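Local coordinates for SusD superfamily protein (Parabacteroides distasonis, PDB 3OTN), which probably binds glycans or other nutrients at the bacterial outer membrane, at residues L46-Y50 with G283-P287; P287-E293 with G333-Y337. Numbering follows the deposited sequence.

How the interactions relate
The two contacts follow one another along the chain and share Pro-287, with centres about 12 Å apart. Interaction 1 is wholly buried and joins the loop 46-50, from the N-terminal part of the protein, to 283-287, far along the sequence; leucines and one tyrosine-to-carbonyl hydrogen bond hold it. Interaction 2 lies farther from the centre of the chain and is only partly buried. It brings the helical turn 289-292 onto strand 334-336, and its chemistry grades from proline and valine packing inside to a lysine-glutamate-tyrosine network at the exposed end. Of the two contacts, Pro-287 works in interaction 2 alone, while strand 286-287 meets strand 334-336 directly where Ile-286 CD1 packs on Tyr-335 CE1 at 3.6 Å.

Interaction 1: L46-Y50 with G283-P287; sequences LLLEY and GSLIP
Leu-285, Ser-284 and Leu-46 make most of this buried contact between a turn in the loop joining strands 42-43 and 55-56 and the approach to strand 286-287. Residues 46-50 coil tightly, Glu-49 N and Tyr-50 N both donating to Leu-46 O (3.1 and 2.9 Å). Segment 283-287 turns at Gly-283 (phi/psi 65/34) and Ser-284 (-83/-18) and is extended from Leu-285 on (-136/108); the closest CA atoms are those of Leu-46 and Leu-285, 7.3 Å apart. Leu-285, chi1 t and chi2 p, reaches into the turn: its CD1 lies 3.6 Å from Glu-49 CB and 3.8 Å from Tyr-50 CE1. Leu-46 (m, t) points across, placing CD2 3.9 Å from Leu-285 CB and 3.8 Å from Ser-284 O. Tyr-50 OH (chi1 -80°) donates to Ser-284 O at 2.6 Å, the carbonyl oxygen lying near the ring plane. Ser-284 OG and Glu-49 OE2 bond instead to Gly-41 O and Asn-422 N. Strand 286-287 pairs antiparallel with 55-56 and Leu-285 also touches Ala-55, so the contact joins parts of the SusD-family fold far apart in sequence. A short hydrogen bond satisfies a buried carbonyl where the remaining contacts are made mostly by hydrocarbon groups.

Interaction 2: P287-E293 with G333-Y337; sequences PTKEFVE and GYYIY
This is helix-on-strand packing: an N-capped helical turn, 289-292, and Pro-287, just ahead of the N-cap, lie against strand 334-336, an outer strand of a three-stranded antiparallel sheet, in a partly buried part of the fold. Thr-288 is the N-cap, its OG1 (chi1 p) accepting from Phe-291 N at 3.0 Å, while Val-292 N to Thr-288 O (3.1 Å) and Glu-293 N to Lys-289 O (2.9 Å) continue the turn. The backbones come closest at Pro-287 and Tyr-335, whose CA atoms are 6.2 Å apart. Pro-287, extended at -74/152, lays its ring on the strand, with CD 3.4 Å from Tyr-334 O and 3.9 Å from Ile-336 CG1. A water donates to both Pro-287 O and Tyr-334 O, 3.0 Å from each, bridging the two backbones. Tyr-335 points away, its OH bonded to Glu-58, whereas Tyr-334 (chi1 -56°, chi2 -67°) points toward the helical turn and gives up the largest area here. Val-292, chi1 t, makes a CH-pi contact with one face of the Tyr-334 ring: CG1 sits 3.6 Å from the Tyr-334 ring centroid, almost exactly on the normal. Phe-308, on the adjacent strand 308-312, touches both Pro-287 and Val-292. At the exposed end, Lys-289 NZ forms a salt bridge with Glu-293 OE1 (3.0 Å), and Tyr-334 OH donates to Glu-293 OE2 at 3.0 Å.

Interaction 1: L46-Y50 with G283-P287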
loop_
_atom_site.group_PDB
_atom_site.type_symbol
_atom_site.label_atom_id
_atom_site.label_comp_id
_atom_site.label_asym_id
_atom_site.label_seq_id
_atom_site.Cartn_x
_atom_site.Cartn_y
_atom_site.Cartn_z
ATOM N N LEU A 46 -3.937 2.843 -8.427
ATOM C CA LEU A 46 -4.329 1.923 -9.476
ATOM C C LEU A 46 -3.176 1.114 -10.037
ATOM O O LEU A 46 -3.417 -0.019 -10.479
ATOM C CB LEU A 46 -5.073 2.641 -10.613
ATOM C CG LEU A 46 -6.362 3.381 -10.306
ATOM C CD1 LEU A 46 -6.826 4.155 -11.510
ATOM C CD2 LEU A 46 -7.495 2.448 -9.787
ATOM N N LEU A 47 -1.955 1.667 -10.027
ATOM C CA LEU A 47 -0.772 0.967 -10.559
ATOM C C LEU A 47 -0.580 -0.382 -9.893
ATOM O O LEU A 47 -0.220 -1.367 -10.555
ATOM C CB LEU A 47 0.526 1.791 -10.368
ATOM C CG LEU A 47 1.825 1.200 -10.983
ATOM C CD1 LEU A 47 1.740 1.070 -12.517
ATOM C CD2 LEU A 47 3.075 2.023 -10.608
ATOM N N LEU A 48 -0.810 -0.404 -8.583
ATOM C CA LEU A 48 -0.596 -1.587 -7.757
ATOM C C LEU A 48 -1.799 -2.517 -7.689
ATOM O O LEU A 48 -1.707 -3.568 -7.081
ATOM C CB LEU A 48 -0.160 -1.175 -6.356
ATOM C CG LEU A 48 1.048 -0.225 -6.240
ATOM C CD1 LEU A 48 1.290 0.120 -4.781
ATOM C CD2 LEU A 48 2.300 -0.804 -6.866
ATOM N N GLU A 49 -2.914 -2.137 -8.304
ATOM C CA GLU A 49 -4.086 -3.011 -8.406
ATOM C C GLU A 49 -4.353 -3.540 -9.787
ATOM O O GLU A 49 -5.018 -4.578 -9.941
ATOM C CB GLU A 49 -5.330 -2.282 -7.894
ATOM C CG GLU A 49 -5.205 -1.819 -6.402
ATOM C CD GLU A 49 -4.993 -2.970 -5.428
ATOM O OE1 GLU A 49 -5.511 -4.096 -5.653
ATOM O OE2 GLU A 49 -4.309 -2.760 -4.411
ATOM N N TYR A 50 -3.877 -2.839 -10.802
ATOM C CA TYR A 50 -4.235 -3.231 -12.184
ATOM C C TYR A 50 -3.561 -4.462 -12.726
ATOM O O TYR A 50 -4.066 -5.022 -13.712
ATOM C CB TYR A 50 -4.090 -2.059 -13.140
ATOM C CG TYR A 50 -5.224 -1.045 -13.156
ATOM C CD1 TYR A 50 -6.459 -1.273 -12.540
ATOM C CD2 TYR A 50 -5.083 0.123 -13.901
ATOM C CE1 TYR A 50 -7.493 -0.352 -12.669
ATOM C CE2 TYR A 50 -6.100 1.047 -14.002
ATOM C CZ TYR A 50 -7.297 0.811 -13.374
ATOM O OH TYR A 50 -8.297 1.753 -13.534
ATOM N N GLY A 283 -15.721 4.766 -11.107
ATOM C CA GLY A 283 -15.754 3.359 -11.461
ATOM C C GLY A 283 -14.436 2.832 -12.018
ATOM O O GLY A 283 -14.469 1.943 -12.859
ATOM N N SER A 284 -13.313 3.356 -11.532
ATOM C CA SER A 284 -11.950 3.012 -12.035
ATOM C C SER A 284 -11.337 1.736 -11.444
ATOM O O SER A 284 -10.310 1.237 -11.952
ATOM C CB SER A 284 -10.935 4.116 -11.695
ATOM O OG SER A 284 -11.310 5.362 -12.138
ATOM N N LEU A 285 -11.878 1.272 -10.315
ATOM C CA LEU A 285 -11.401 0.049 -9.671
ATOM C C LEU A 285 -12.600 -0.787 -9.226
ATOM O O LEU A 285 -13.355 -0.420 -8.313
ATOM C CB LEU A 285 -10.457 0.346 -8.509
ATOM C CG LEU A 285 -9.548 -0.814 -8.062
ATOM C CD1 LEU A 285 -8.573 -1.262 -9.168
ATOM C CD2 LEU A 285 -8.759 -0.373 -6.821
ATOM N N ILE A 286 -12.799 -1.878 -9.951
ATOM C CA ILE A 286 -13.958 -2.721 -9.835
ATOM C C ILE A 286 -13.415 -4.117 -9.537
ATOM O O ILE A 286 -12.535 -4.570 -10.261
ATOM C CB ILE A 286 -14.696 -2.728 -11.190
ATOM C CG1 ILE A 286 -15.005 -1.295 -11.659
ATOM C CG2 ILE A 286 -16.009 -3.586 -11.120
ATOM C CD1 ILE A 286 -15.873 -0.493 -10.693
ATOM N N PRO A 287 -13.946 -4.814 -8.502
ATOM C CA PRO A 287 -13.444 -6.159 -8.233
ATOM C C PRO A 287 -13.962 -7.134 -9.283
ATOM O O PRO A 287 -15.034 -6.921 -9.838
ATOM C CB PRO A 287 -14.036 -6.471 -6.869
ATOM C CG PRO A 287 -15.385 -5.765 -6.889
ATOM C CD PRO A 287 -15.185 -4.537 -7.750
#

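Interaction 2: P287-E293 with G333-Y337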
loop_
_atom_site.group_PDB
_atom_site.type_symbol
_atom_site.label_atom_id
_atom_site.label_comp_id
_atom_site.label_asym_id
_atom_site.label_seq_id
_atom_site.Cartn_x
_atom_site.Cartn_y
_atom_site.Cartn_z
ATOM N N PRO A 287 -13.946 -4.814 -8.502
ATOM C CA PRO A 287 -13.444 -6.159 -8.233
ATOM C C PRO A 287 -13.962 -7.134 -9.283
ATOM O O PRO A 287 -15.034 -6.921 -9.838
ATOM C CB PRO A 287 -14.036 -6.471 -6.869
ATOM C CG PRO A 287 -15.385 -5.765 -6.889
ATOM C CD PRO A 287 -15.185 -4.537 -7.750
ATOM N N THR A 288 -13.213 -8.196 -9.551
ATOM C CA THR A 288 -13.709 -9.222 -10.448
ATOM C C THR A 288 -14.729 -10.083 -9.714
ATOM O O THR A 288 -14.601 -10.350 -8.516
ATOM C CB THR A 288 -12.608 -10.123 -11.000
ATOM O OG1 THR A 288 -11.963 -10.807 -9.920
ATOM C CG2 THR A 288 -11.628 -9.345 -11.802
ATOM N N LYS A 289 -15.737 -10.510 -10.457
ATOM C CA LYS A 289 -16.692 -11.530 -10.010
ATOM C C LYS A 289 -15.958 -12.789 -9.511
ATOM O O LYS A 289 -16.313 -13.334 -8.498
ATOM C CB LYS A 289 -17.644 -11.853 -11.180
ATOM C CG LYS A 289 -18.528 -13.106 -11.052
ATOM C CD LYS A 289 -19.215 -13.425 -12.414
ATOM C CE LYS A 289 -19.417 -14.942 -12.626
ATOM N NZ LYS A 289 -20.475 -15.529 -11.760
ATOM N N GLU A 290 -14.912 -13.213 -10.216
ATOM C CA GLU A 290 -14.110 -14.418 -9.869
ATOM C C GLU A 290 -13.386 -14.320 -8.521
ATOM O O GLU A 290 -13.323 -15.300 -7.764
ATOM C CB GLU A 290 -13.062 -14.743 -10.962
ATOM C CG GLU A 290 -13.631 -15.186 -12.327
ATOM C CD GLU A 290 -13.993 -14.018 -13.265
ATOM O OE1 GLU A 290 -14.021 -12.825 -12.824
ATOM O OE2 GLU A 290 -14.267 -14.311 -14.438
ATOM N N PHE A 291 -12.846 -13.141 -8.202
ATOM C CA PHE A 291 -12.253 -12.941 -6.894
ATOM C C PHE A 291 -13.292 -12.925 -5.802
ATOM O O PHE A 291 -13.098 -13.554 -4.753
ATOM C CB PHE A 291 -11.413 -11.675 -6.821
ATOM C CG PHE A 291 -10.741 -11.478 -5.482
ATOM C CD1 PHE A 291 -9.875 -12.438 -4.981
ATOM C CD2 PHE A 291 -11.001 -10.341 -4.713
ATOM C CE1 PHE A 291 -9.242 -12.260 -3.738
ATOM C CE2 PHE A 291 -10.393 -10.155 -3.478
ATOM C CZ PHE A 291 -9.498 -11.111 -2.987
ATOM N N VAL A 292 -14.387 -12.199 -6.019
ATOM C CA VAL A 292 -15.427 -12.113 -4.997
ATOM C C VAL A 292 -15.951 -13.521 -4.693
ATOM O O VAL A 292 -16.117 -13.900 -3.520
ATOM C CB VAL A 292 -16.545 -11.150 -5.417
ATOM C CG1 VAL A 292 -17.766 -11.258 -4.473
ATOM C CG2 VAL A 292 -16.005 -9.696 -5.460
ATOM N N GLU A 293 -16.159 -14.321 -5.742
ATOM C CA GLU A 293 -16.742 -15.656 -5.572
ATOM C C GLU A 293 -15.726 -16.700 -5.061
ATOM O O GLU A 293 -16.118 -17.819 -4.811
ATOM C CB GLU A 293 -17.449 -16.079 -6.868
ATOM C CG GLU A 293 -18.637 -15.112 -7.108
ATOM C CD GLU A 293 -19.470 -15.370 -8.337
ATOM O OE1 GLU A 293 -19.084 -16.226 -9.156
ATOM O OE2 GLU A 293 -20.531 -14.698 -8.445
ATOM N N GLY A 333 -23.872 -5.806 -10.301
ATOM C CA GLY A 333 -22.486 -6.285 -10.222
ATOM C C GLY A 333 -21.932 -6.071 -8.841
ATOM O O GLY A 333 -22.554 -5.395 -8.023
ATOM N N TYR A 334 -20.754 -6.626 -8.583
ATOM C CA TYR A 334 -20.056 -6.344 -7.333
ATOM C C TYR A 334 -19.221 -5.069 -7.449
ATOM O O TYR A 334 -18.546 -4.833 -8.448
ATOM C CB TYR A 334 -19.137 -7.498 -6.942
ATOM C CG TYR A 334 -19.831 -8.850 -6.828
ATOM C CD1 TYR A 334 -20.767 -9.092 -5.829
ATOM C CD2 TYR A 334 -19.470 -9.910 -7.667
ATOM C CE1 TYR A 334 -21.377 -10.353 -5.699
ATOM C CE2 TYR A 334 -20.072 -11.160 -7.555
ATOM C CZ TYR A 334 -21.012 -11.385 -6.564
ATOM O OH TYR A 334 -21.581 -12.650 -6.472
ATOM N N TYR A 335 -19.272 -4.258 -6.398
ATOM C CA TYR A 335 -18.410 -3.099 -6.255
ATOM C C TYR A 335 -17.761 -3.114 -4.879
ATOM O O TYR A 335 -18.299 -3.719 -3.929
ATOM C CB TYR A 335 -19.215 -1.834 -6.474
ATOM C CG TYR A 335 -19.716 -1.741 -7.892
ATOM C CD1 TYR A 335 -18.945 -1.111 -8.875
ATOM C CD2 TYR A 335 -20.930 -2.334 -8.275
ATOM C CE1 TYR A 335 -19.375 -1.059 -10.216
ATOM C CE2 TYR A 335 -21.369 -2.288 -9.615
ATOM C CZ TYR A 335 -20.588 -1.644 -10.572
ATOM O OH TYR A 335 -21.006 -1.573 -11.881
ATOM N N ILE A 336 -16.600 -2.474 -4.784
ATOM C CA ILE A 336 -15.895 -2.355 -3.519
ATOM C C ILE A 336 -16.559 -1.333 -2.607
ATOM O O ILE A 336 -16.673 -0.165 -2.951
ATOM C CB ILE A 336 -14.408 -2.038 -3.711
ATOM C CG1 ILE A 336 -13.717 -3.235 -4.391
ATOM C CG2 ILE A 336 -13.778 -1.775 -2.311
ATOM C CD1 ILE A 336 -12.500 -2.887 -5.305
ATOM N N TYR A 337 -17.004 -1.825 -1.452
ATOM C CA TYR A 337 -17.595 -1.052 -0.364
ATOM C C TYR A 337 -16.618 -0.824 0.789
ATOM O O TYR A 337 -16.899 -0.023 1.684
ATOM C CB TYR A 337 -18.810 -1.818 0.198
ATOM C CG TYR A 337 -19.827 -0.999 0.946
ATOM C CD1 TYR A 337 -20.575 -0.013 0.302
ATOM C CD2 TYR A 337 -20.065 -1.213 2.318
ATOM C CE1 TYR A 337 -21.546 0.735 1.000
ATOM C CE2 TYR A 337 -21.031 -0.450 3.008
ATOM C CZ TYR A 337 -21.766 0.503 2.339
ATOM O OH TYR A 337 -22.714 1.243 3.017
HETATM O O HOH W 1 -17.846 -6.644 -10.706
#